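Local coordinates for protein Rubredoxin\:oxygen oxidoreductase (Desulfovibrio gigas, PDB 1E5D) that catalyses the four-electron reduction of dioxygen to two water molecules, using a diiron centre in a lactamase-like domain and FMN in a flavodoxin-like domain, at residues Val256-Ser261 against Ala323-Tyr328; Lys285-Lys290 against Ser295-Glu300; Gly310-Thr313 against Ile318-Tyr321. All coordinates share one frame; numbering follows the deposited sequence.

Interaction 1 of 3, residues Val256-Ser261 against Ala323-Tyr328; sequences VIFYDS and AGTLQY. With FMN (flavin mononucleotide), chain C.
In the flavodoxin-like domain, strand 254-259 of the parallel five-stranded sheet meets helix 320-331 through the ring of Phe-258, which is packed against Thr-325 and Leu-326. The methyl CG2 of Thr-325 sits over one face of the Phe-258 ring, 4.1 Å from its centroid and 29° off the ring normal, which is CH-pi geometry. Leu-326 comes from another side: its CD2 lies at the ring edge, near the ring plane, 3.6 Å from Phe-258 CZ. Face and edge are thus taken by two consecutive residues of one helix. The ring reaches both because CG of Phe-258 lies between the backbone N and the carbonyl carbon (chi1 77°), while Thr-325 directs CG2 at the ring by holding it anti to its own backbone N. The hydroxyl OG1 of Thr-325 is hydrogen-bonded to Tyr-321 O one turn earlier, so the polar branch is satisfied within the helix. Ile-297 of helix 294-302 touches both Phe-258 and Thr-325 and extends the apolar cluster.

Past the end of the strand the chemistry becomes polar. Ser-261 OG gives a 2.7 Å hydrogen bond to the phosphate oxygen O1P of FMN, and Ser-261 N bonds to Asp-260 OD1 at 2.7 Å, meeting it from above the carboxylate plane. Asp-260 OD1 also takes a hydrogen bond from Trp-288 NE1 and a salt bridge from Lys-290. Strand and helix are therefore joined by dispersion and CH-pi contact in the buried core, whereas the loop just beyond the strand supplies one of the hydrogen bonds to the cofactor phosphate.

Interaction 2 of 3, residues Lys285-Lys290 against Ser295-Glu300; sequences KLMWCK and SQIMSE
Strand 285-288 and helix 295-300 run nearly antiparallel, with 166° between their N-to-C directions and 9.9 Å between their axes at closest approach, and the CA atoms of Met-287 and Ile-297 are 7.1 Å apart. Met-287 carries most of the contact from the strand. Its chain is extended at chi2 (178°) and bends at chi3, which lays the terminal methyl along the helix surface: CE is 3.6 Å from Glu-300 CG and 3.9 Å from Ile-297 CA. The Met-287 and Glu-300 side chains meet at about a right angle, so the thioether lies across the aliphatic part of the glutamate. Met-287 SD is also 4.0 Å from Ile-297 CG1. Cys-289 adds a looser contact, its SG lying 4.3 Å from Ile-297 CD1.

Lys-285 meets Glu-300 through carbon, with CG 3.9 Å from Glu-300 OE1. Its NZ stays 5.9 Å from Glu-300 OE1, too far for a salt bridge. That carboxylate is instead paired through OE1 with Lys-254 and through OE2 with Arg-188, which probably stabilises its charge.

Strand 283-288 is an outermost strand of the sheet, backbone-bonded to strand 254-259, and helix 294-302 covers it and its neighbour: Glu-300 also packs on Val-256 of strand 254-259, Cys-289 touches Tyr-321 of helix 320-331, and Ser-299 faces helix 183-198.

Interaction 3 of 3, residues Gly310-Thr313 against Ile318-Tyr321; sequences GSPT and ILPY. With FMN (flavin mononucleotide), chain C.
The contact closes the FMN-binding loop that follows strand 306-310 in this flavodoxin-like domain, bringing Ser-311 and Pro-312 against Ile-318 and Leu-319 just before helix 320-331. Hydrogen bonding centres on Ser-311 OG, which is gripped twice. Leu-319 N donates to Ser-311 OG over 3.2 Å, almost straight at 173°, and Ser-311 OG in turn donates to Pro-312 O at 2.8 Å, in the carbonyl plane and on a lone pair. Holding OG anti to the backbone N (chi1 171°) places it between these partners, and the hydroxyl proton is thereby committed to Pro-312 O. The bond reaches Leu-319 at the N-cap position of the helix.

Apolar contact is made by Pro-312 and Leu-319, which cross at about a right angle, CG of Pro-312 lying 3.6 Å from CD1 of Leu-319. Ile-318 CB makes van der Waals contact beside the hydroxyl, 3.6 Å from Ser-311 OG.

On the FMN the loop makes both kinds of contact. Pro-312 CB lies 3.3 Å from FMN O5', Thr-313 CG2 approaches the flavin at N3, and the ribityl hydroxyl O2' of FMN donates to Thr-313 O at 3.0 Å.

In the fold
All three contacts belong to one flavodoxin-like domain, but they differ in depth and chemistry. Interactions 1 and 3 are buried and share helix 320-331: one uses its body, the other its N-terminal approach. Interaction 2, only partly buried, lies at the sheet margin. Strands 254-259 and 283-288 are neighbours, and Ile-257 pairs with Lys-285 and Met-287, joining interactions 1 and 2; Phe-258 O and Gly-310 N probably hydrogen-bond, joining 1 to 3. Interactions 1 and 2 rest on carbon and sulfur contacts, in interaction 2 including aliphatic parts of charged residues, whereas 3 adds a direct hydrogen bond between its segments. Interaction 1 reaches FMN at the phosphate, interaction 3 at ribityl O2', O5' and the flavin ring.

Interaction 1 of 3, residues Val256-Ser261 against Ala323-Tyr328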
loop_
_atom_site.group_PDB
_atom_site.type_symbol
_atom_site.label_atom_id
_atom_site.label_comp_id
_atom_site.label_asym_id
_atom_site.label_seq_id
_atom_site.Cartn_x
_atom_site.Cartn_y
_atom_site.Cartn_z
ATOM N N VAL A 256 13.461 8.810 -11.719
ATOM C CA VAL A 256 12.181 8.261 -11.346
ATOM C C VAL A 256 11.594 9.139 -10.242
ATOM O O VAL A 256 12.154 9.270 -9.153
ATOM C CB VAL A 256 12.273 6.824 -10.805
ATOM C CG1 VAL A 256 10.947 6.433 -10.150
ATOM C CG2 VAL A 256 12.649 5.844 -11.896
ATOM N N ILE A 257 10.463 9.745 -10.543
ATOM C CA ILE A 257 9.718 10.521 -9.565
ATOM C C ILE A 257 8.473 9.746 -9.149
ATOM O O ILE A 257 7.630 9.388 -9.977
ATOM C CB ILE A 257 9.305 11.882 -10.139
ATOM C CG1 ILE A 257 10.475 12.766 -10.573
ATOM C CG2 ILE A 257 8.401 12.609 -9.158
ATOM C CD1 ILE A 257 10.086 13.851 -11.559
ATOM N N PHE A 258 8.317 9.448 -7.863
ATOM C CA PHE A 258 7.070 8.781 -7.471
ATOM C C PHE A 258 6.496 9.556 -6.291
ATOM O O PHE A 258 7.194 10.083 -5.436
ATOM C CB PHE A 258 7.273 7.312 -7.195
ATOM C CG PHE A 258 7.891 6.829 -5.911
ATOM C CD1 PHE A 258 7.118 6.652 -4.775
ATOM C CD2 PHE A 258 9.234 6.531 -5.815
ATOM C CE1 PHE A 258 7.642 6.185 -3.587
ATOM C CE2 PHE A 258 9.775 6.066 -4.628
ATOM C CZ PHE A 258 8.985 5.890 -3.500
ATOM N N TYR A 259 5.177 9.636 -6.297
ATOM C CA TYR A 259 4.434 10.469 -5.379
ATOM C C TYR A 259 3.047 9.864 -5.200
ATOM O O TYR A 259 2.631 9.011 -5.981
ATOM C CB TYR A 259 4.317 11.908 -5.934
ATOM C CG TYR A 259 3.222 11.960 -6.988
ATOM C CD1 TYR A 259 3.445 11.403 -8.243
ATOM C CD2 TYR A 259 1.980 12.545 -6.749
ATOM C CE1 TYR A 259 2.468 11.432 -9.227
ATOM C CE2 TYR A 259 0.997 12.567 -7.719
ATOM C CZ TYR A 259 1.246 12.008 -8.962
ATOM O OH TYR A 259 0.254 12.050 -9.913
ATOM N N ASP A 260 2.343 10.385 -4.212
ATOM C CA ASP A 260 0.902 10.262 -4.095
ATOM C C ASP A 260 0.382 11.625 -3.649
ATOM O O ASP A 260 1.159 12.505 -3.270
ATOM C CB ASP A 260 0.489 9.149 -3.151
ATOM C CG ASP A 260 -0.930 8.678 -3.407
ATOM O OD1 ASP A 260 -1.605 9.276 -4.274
ATOM O OD2 ASP A 260 -1.374 7.727 -2.744
ATOM N N SER A 261 -0.925 11.822 -3.723
ATOM C CA SER A 261 -1.472 13.156 -3.465
ATOM C C SER A 261 -2.965 13.071 -3.217
ATOM O O SER A 261 -3.622 12.154 -3.721
ATOM C CB SER A 261 -1.166 14.047 -4.661
ATOM O OG SER A 261 -1.672 15.355 -4.460
ATOM N N ALA A 323 4.402 5.240 1.766
ATOM C CA ALA A 323 5.080 4.471 2.801
ATOM C C ALA A 323 5.279 3.022 2.383
ATOM O O ALA A 323 6.372 2.467 2.536
ATOM C CB ALA A 323 4.297 4.526 4.107
ATOM N N GLY A 324 4.234 2.387 1.855
ATOM C CA GLY A 324 4.354 0.987 1.458
ATOM C C GLY A 324 5.396 0.780 0.375
ATOM O O GLY A 324 6.150 -0.195 0.382
ATOM N N THR A 325 5.445 1.705 -0.579
ATOM C CA THR A 325 6.415 1.622 -1.666
ATOM C C THR A 325 7.836 1.836 -1.188
ATOM O O THR A 325 8.783 1.178 -1.623
ATOM C CB THR A 325 6.074 2.678 -2.736
ATOM O OG1 THR A 325 4.747 2.369 -3.201
ATOM C CG2 THR A 325 7.023 2.611 -3.916
ATOM N N LEU A 326 8.004 2.786 -0.269
ATOM C CA LEU A 326 9.348 2.994 0.276
ATOM C C LEU A 326 9.775 1.766 1.069
ATOM O O LEU A 326 10.925 1.333 0.966
ATOM C CB LEU A 326 9.402 4.255 1.131
ATOM C CG LEU A 326 9.415 5.555 0.319
ATOM C CD1 LEU A 326 9.090 6.736 1.215
ATOM C CD2 LEU A 326 10.759 5.717 -0.364
ATOM N N GLN A 327 8.854 1.194 1.837
ATOM C CA GLN A 327 9.176 -0.029 2.568
ATOM C C GLN A 327 9.683 -1.095 1.595
ATOM O O GLN A 327 10.725 -1.701 1.798
ATOM C CB GLN A 327 7.989 -0.597 3.346
ATOM C CG GLN A 327 8.349 -1.810 4.207
ATOM C CD GLN A 327 9.449 -1.452 5.199
ATOM O OE1 GLN A 327 9.211 -0.643 6.099
ATOM N NE2 GLN A 327 10.635 -2.030 5.027
ATOM N N TYR A 328 8.916 -1.299 0.526
ATOM C CA TYR A 328 9.288 -2.295 -0.473
ATOM C C TYR A 328 10.691 -2.001 -0.984
ATOM O O TYR A 328 11.548 -2.870 -1.041
ATOM C CB TYR A 328 8.312 -2.276 -1.637
ATOM C CG TYR A 328 8.533 -3.346 -2.674
ATOM C CD1 TYR A 328 8.203 -4.664 -2.391
ATOM C CD2 TYR A 328 9.051 -3.061 -3.932
ATOM C CE1 TYR A 328 8.389 -5.661 -3.322
ATOM C CE2 TYR A 328 9.240 -4.064 -4.872
ATOM C CZ TYR A 328 8.909 -5.365 -4.564
ATOM O OH TYR A 328 9.087 -6.375 -5.478
HETATM N N1 FMN C . -1.295 18.853 6.751
HETATM C C2 FMN C . -0.473 18.909 7.790
HETATM O O2 FMN C . 0.278 19.829 7.972
HETATM N N3 FMN C . -0.423 17.868 8.756
HETATM C C4 FMN C . -1.467 16.968 8.863
HETATM O O4 FMN C . -1.361 16.079 9.687
HETATM C C4A FMN C . -2.404 16.931 7.750
HETATM N N5 FMN C . -3.220 15.866 7.577
HETATM C C5A FMN C . -4.273 16.049 6.713
HETATM C C6 FMN C . -5.222 14.999 6.608
HETATM C C7 FMN C . -6.154 14.981 5.598
HETATM C C7M FMN C . -6.942 13.726 5.336
HETATM C C8 FMN C . -6.147 16.028 4.595
HETATM C C8M FMN C . -7.295 16.145 3.618
HETATM C C9 FMN C . -5.349 17.161 4.811
HETATM C C9A FMN C . -4.296 17.071 5.724
HETATM N N10 FMN C . -3.202 17.990 5.748
HETATM C C10 FMN C . -2.327 17.983 6.748
HETATM C "C1'" FMN C . -3.233 19.096 4.762
HETATM C "C2'" FMN C . -2.633 18.645 3.405
HETATM O "O2'" FMN C . -1.275 18.257 3.576
HETATM C "C3'" FMN C . -2.724 19.864 2.501
HETATM O "O3'" FMN C . -4.078 19.931 2.062
HETATM C "C4'" FMN C . -1.814 19.716 1.278
HETATM O "O4'" FMN C . -1.948 20.868 0.430
HETATM C "C5'" FMN C . -2.232 18.452 0.558
HETATM O "O5'" FMN C . -1.336 18.274 -0.720
HETATM P P FMN C . -1.844 17.508 -1.936
HETATM O O1P FMN C . -0.598 17.082 -2.714
HETATM O O2P FMN C . -2.715 16.478 -1.588
HETATM O O3P FMN C . -2.622 18.408 -2.781
#

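Interaction 2 of 3, residues Lys285-Lys290 against Ser295-Glu300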
loop_
_atom_site.group_PDB
_atom_site.type_symbol
_atom_site.label_atom_id
_atom_site.label_comp_id
_atom_site.label_asym_id
_atom_site.label_seq_id
_atom_site.Cartn_x
_atom_site.Cartn_y
_atom_site.Cartn_z
ATOM N N LYS A 285 10.843 9.180 -15.424
ATOM C CA LYS A 285 9.666 8.377 -15.145
ATOM C C LYS A 285 8.927 9.048 -13.974
ATOM O O LYS A 285 9.461 9.055 -12.866
ATOM C CB LYS A 285 9.997 6.926 -14.823
ATOM C CG LYS A 285 10.721 6.182 -15.933
ATOM C CD LYS A 285 9.776 5.753 -17.041
ATOM C CE LYS A 285 10.286 6.184 -18.405
ATOM N NZ LYS A 285 9.221 6.813 -19.241
ATOM N N LEU A 286 7.756 9.582 -14.280
ATOM C CA LEU A 286 6.819 10.150 -13.328
ATOM C C LEU A 286 5.748 9.131 -12.957
ATOM O O LEU A 286 4.843 8.850 -13.744
ATOM C CB LEU A 286 6.163 11.414 -13.902
ATOM C CG LEU A 286 5.212 12.159 -12.963
ATOM C CD1 LEU A 286 5.835 12.288 -11.581
ATOM C CD2 LEU A 286 4.859 13.529 -13.504
ATOM N N MET A 287 5.816 8.553 -11.761
ATOM C CA MET A 287 4.915 7.464 -11.409
ATOM C C MET A 287 4.062 7.738 -10.176
ATOM O O MET A 287 4.568 7.961 -9.082
ATOM C CB MET A 287 5.746 6.181 -11.196
ATOM C CG MET A 287 6.755 5.985 -12.325
ATOM S SD MET A 287 7.804 4.533 -12.096
ATOM C CE MET A 287 6.681 3.263 -12.670
ATOM N N TRP A 288 2.752 7.703 -10.360
ATOM C CA TRP A 288 1.739 7.825 -9.329
ATOM C C TRP A 288 1.533 6.516 -8.581
ATOM O O TRP A 288 1.213 5.494 -9.189
ATOM C CB TRP A 288 0.435 8.262 -9.995
ATOM C CG TRP A 288 -0.678 8.618 -9.068
ATOM C CD1 TRP A 288 -0.545 9.066 -7.791
ATOM C CD2 TRP A 288 -2.083 8.562 -9.327
ATOM N NE1 TRP A 288 -1.783 9.291 -7.239
ATOM C CE2 TRP A 288 -2.743 8.993 -8.161
ATOM C CE3 TRP A 288 -2.862 8.195 -10.429
ATOM C CZ2 TRP A 288 -4.135 9.067 -8.053
ATOM C CZ3 TRP A 288 -4.240 8.269 -10.324
ATOM C CH2 TRP A 288 -4.870 8.701 -9.146
ATOM N N CYS A 289 1.703 6.501 -7.266
ATOM C CA CYS A 289 1.523 5.272 -6.505
ATOM C C CYS A 289 0.121 4.696 -6.610
ATOM O O CYS A 289 -0.103 3.513 -6.365
ATOM C CB CYS A 289 1.819 5.500 -5.013
ATOM S SG CYS A 289 3.564 5.792 -4.684
ATOM N N LYS A 290 -0.874 5.508 -6.958
ATOM C CA LYS A 290 -2.215 4.921 -7.046
ATOM C C LYS A 290 -2.388 4.168 -8.362
ATOM O O LYS A 290 -3.319 3.373 -8.463
ATOM C CB LYS A 290 -3.281 5.999 -6.911
ATOM C CG LYS A 290 -4.167 5.903 -5.690
ATOM C CD LYS A 290 -3.720 6.818 -4.573
ATOM C CE LYS A 290 -4.913 7.447 -3.868
ATOM N NZ LYS A 290 -4.620 8.873 -3.539
ATOM N N SER A 295 6.144 -2.866 -7.308
ATOM C CA SER A 295 7.166 -3.624 -8.027
ATOM C C SER A 295 7.551 -2.879 -9.302
ATOM O O SER A 295 8.726 -2.905 -9.689
ATOM C CB SER A 295 6.683 -5.038 -8.309
ATOM O OG SER A 295 5.522 -5.055 -9.118
ATOM N N GLN A 296 6.592 -2.216 -9.931
ATOM C CA GLN A 296 6.811 -1.451 -11.148
ATOM C C GLN A 296 7.776 -0.292 -10.917
ATOM O O GLN A 296 8.700 -0.046 -11.677
ATOM C CB GLN A 296 5.520 -0.825 -11.682
ATOM C CG GLN A 296 4.976 -1.421 -12.969
ATOM C CD GLN A 296 3.561 -1.930 -12.741
ATOM O OE1 GLN A 296 2.578 -1.321 -13.157
ATOM N NE2 GLN A 296 3.474 -3.064 -12.050
ATOM N N ILE A 297 7.499 0.433 -9.832
ATOM C CA ILE A 297 8.373 1.567 -9.535
ATOM C C ILE A 297 9.792 1.049 -9.344
ATOM O O ILE A 297 10.770 1.638 -9.797
ATOM C CB ILE A 297 7.862 2.327 -8.305
ATOM C CG1 ILE A 297 6.557 3.075 -8.594
ATOM C CG2 ILE A 297 8.933 3.258 -7.760
ATOM C CD1 ILE A 297 5.654 3.271 -7.402
ATOM N N MET A 298 9.886 -0.096 -8.672
ATOM C CA MET A 298 11.203 -0.671 -8.411
ATOM C C MET A 298 11.923 -0.978 -9.715
ATOM O O MET A 298 13.110 -0.722 -9.873
ATOM C CB MET A 298 11.081 -1.936 -7.562
ATOM C CG MET A 298 12.412 -2.606 -7.253
ATOM S SD MET A 298 13.479 -1.529 -6.261
ATOM C CE MET A 298 15.090 -2.171 -6.722
ATOM N N SER A 299 11.183 -1.543 -10.666
ATOM C CA SER A 299 11.841 -1.932 -11.911
ATOM C C SER A 299 12.423 -0.701 -12.587
ATOM O O SER A 299 13.507 -0.756 -13.162
ATOM C CB SER A 299 10.879 -2.646 -12.862
ATOM O OG SER A 299 10.353 -3.815 -12.246
ATOM N N GLU A 300 11.672 0.399 -12.503
ATOM C CA GLU A 300 12.146 1.624 -13.138
ATOM C C GLU A 300 13.346 2.149 -12.368
ATOM O O GLU A 300 14.258 2.748 -12.919
ATOM C CB GLU A 300 11.036 2.671 -13.197
ATOM C CG GLU A 300 9.855 2.291 -14.077
ATOM C CD GLU A 300 10.247 1.954 -15.503
ATOM O OE1 GLU A 300 11.341 2.378 -15.945
ATOM O OE2 GLU A 300 9.459 1.270 -16.193
#

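Interaction 3 of 3, residues Gly310-Thr313 against Ile318-Tyr321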
loop_
_atom_site.group_PDB
_atom_site.type_symbol
_atom_site.label_atom_id
_atom_site.label_comp_id
_atom_site.label_asym_id
_atom_site.label_seq_id
_atom_site.Cartn_x
_atom_site.Cartn_y
_atom_site.Cartn_z
ATOM N N GLY A 310 7.556 12.163 -3.528
ATOM C CA GLY A 310 6.714 13.274 -3.100
ATOM C C GLY A 310 5.524 12.741 -2.325
ATOM O O GLY A 310 4.918 11.747 -2.722
ATOM N N SER A 311 5.196 13.409 -1.230
ATOM C CA SER A 311 3.959 13.124 -0.522
ATOM C C SER A 311 3.503 14.362 0.245
ATOM O O SER A 311 4.297 15.104 0.814
ATOM C CB SER A 311 4.105 11.952 0.442
ATOM O OG SER A 311 2.948 11.847 1.254
ATOM N N PRO A 312 2.199 14.576 0.256
ATOM C CA PRO A 312 1.668 15.632 1.120
ATOM C C PRO A 312 1.734 15.149 2.557
ATOM O O PRO A 312 1.916 13.964 2.821
ATOM C CB PRO A 312 0.218 15.749 0.655
ATOM C CG PRO A 312 -0.115 14.388 0.135
ATOM C CD PRO A 312 1.157 13.883 -0.505
ATOM N N THR A 313 1.586 16.033 3.538
ATOM C CA THR A 313 1.533 15.493 4.898
ATOM C C THR A 313 0.133 14.991 5.216
ATOM O O THR A 313 -0.866 15.702 5.162
ATOM C CB THR A 313 1.952 16.546 5.937
ATOM O OG1 THR A 313 3.302 16.924 5.640
ATOM C CG2 THR A 313 1.930 15.931 7.323
ATOM N N ILE A 318 3.261 10.599 6.042
ATOM C CA ILE A 318 3.137 10.495 4.596
ATOM C C ILE A 318 1.996 9.548 4.246
ATOM O O ILE A 318 1.561 8.775 5.096
ATOM C CB ILE A 318 4.440 9.983 3.963
ATOM C CG1 ILE A 318 4.774 8.545 4.370
ATOM C CG2 ILE A 318 5.604 10.907 4.276
ATOM C CD1 ILE A 318 5.911 7.929 3.580
ATOM N N LEU A 319 1.536 9.638 3.011
ATOM C CA LEU A 319 0.464 8.783 2.525
ATOM C C LEU A 319 0.889 7.320 2.501
ATOM O O LEU A 319 2.018 6.937 2.223
ATOM C CB LEU A 319 -0.006 9.254 1.146
ATOM C CG LEU A 319 -0.794 10.572 1.122
ATOM C CD1 LEU A 319 -1.146 10.956 -0.313
ATOM C CD2 LEU A 319 -2.053 10.468 1.964
ATOM N N PRO A 320 -0.099 6.483 2.829
ATOM C CA PRO A 320 0.115 5.055 3.042
ATOM C C PRO A 320 0.837 4.380 1.882
ATOM O O PRO A 320 1.782 3.621 2.078
ATOM C CB PRO A 320 -1.317 4.518 3.103
ATOM C CG PRO A 320 -2.133 5.669 3.584
ATOM C CD PRO A 320 -1.506 6.898 3.012
ATOM N N TYR A 321 0.380 4.651 0.668
ATOM C CA TYR A 321 0.921 4.019 -0.524
ATOM C C TYR A 321 2.352 4.467 -0.781
ATOM O O TYR A 321 3.166 3.733 -1.346
ATOM C CB TYR A 321 0.043 4.347 -1.731
ATOM C CG TYR A 321 -1.276 3.626 -1.729
ATOM C CD1 TYR A 321 -1.404 2.413 -1.063
ATOM C CD2 TYR A 321 -2.385 4.147 -2.377
ATOM C CE1 TYR A 321 -2.605 1.731 -1.045
ATOM C CE2 TYR A 321 -3.595 3.468 -2.365
ATOM C CZ TYR A 321 -3.698 2.269 -1.698
ATOM O OH TYR A 321 -4.892 1.587 -1.683
HETATM N N1 FMN C . -1.295 18.853 6.751
HETATM C C2 FMN C . -0.473 18.909 7.790
HETATM O O2 FMN C . 0.278 19.829 7.972
HETATM N N3 FMN C . -0.423 17.868 8.756
HETATM C C4 FMN C . -1.467 16.968 8.863
HETATM O O4 FMN C . -1.361 16.079 9.687
HETATM C C4A FMN C . -2.404 16.931 7.750
HETATM N N5 FMN C . -3.220 15.866 7.577
HETATM C C5A FMN C . -4.273 16.049 6.713
HETATM C C6 FMN C . -5.222 14.999 6.608
HETATM C C7 FMN C . -6.154 14.981 5.598
HETATM C C7M FMN C . -6.942 13.726 5.336
HETATM C C8 FMN C . -6.147 16.028 4.595
HETATM C C8M FMN C . -7.295 16.145 3.618
HETATM C C9 FMN C . -5.349 17.161 4.811
HETATM C C9A FMN C . -4.296 17.071 5.724
HETATM N N10 FMN C . -3.202 17.990 5.748
HETATM C C10 FMN C . -2.327 17.983 6.748
HETATM C "C1'" FMN C . -3.233 19.096 4.762
HETATM C "C2'" FMN C . -2.633 18.645 3.405
HETATM O "O2'" FMN C . -1.275 18.257 3.576
HETATM C "C3'" FMN C . -2.724 19.864 2.501
HETATM O "O3'" FMN C . -4.078 19.931 2.062
HETATM C "C4'" FMN C . -1.814 19.716 1.278
HETATM O "O4'" FMN C . -1.948 20.868 0.430
HETATM C "C5'" FMN C . -2.232 18.452 0.558
HETATM O "O5'" FMN C . -1.336 18.274 -0.720
HETATM P P FMN C . -1.844 17.508 -1.936
HETATM O O1P FMN C . -0.598 17.082 -2.714
HETATM O O2P FMN C . -2.715 16.478 -1.588
HETATM O O3P FMN C . -2.622 18.408 -2.781
#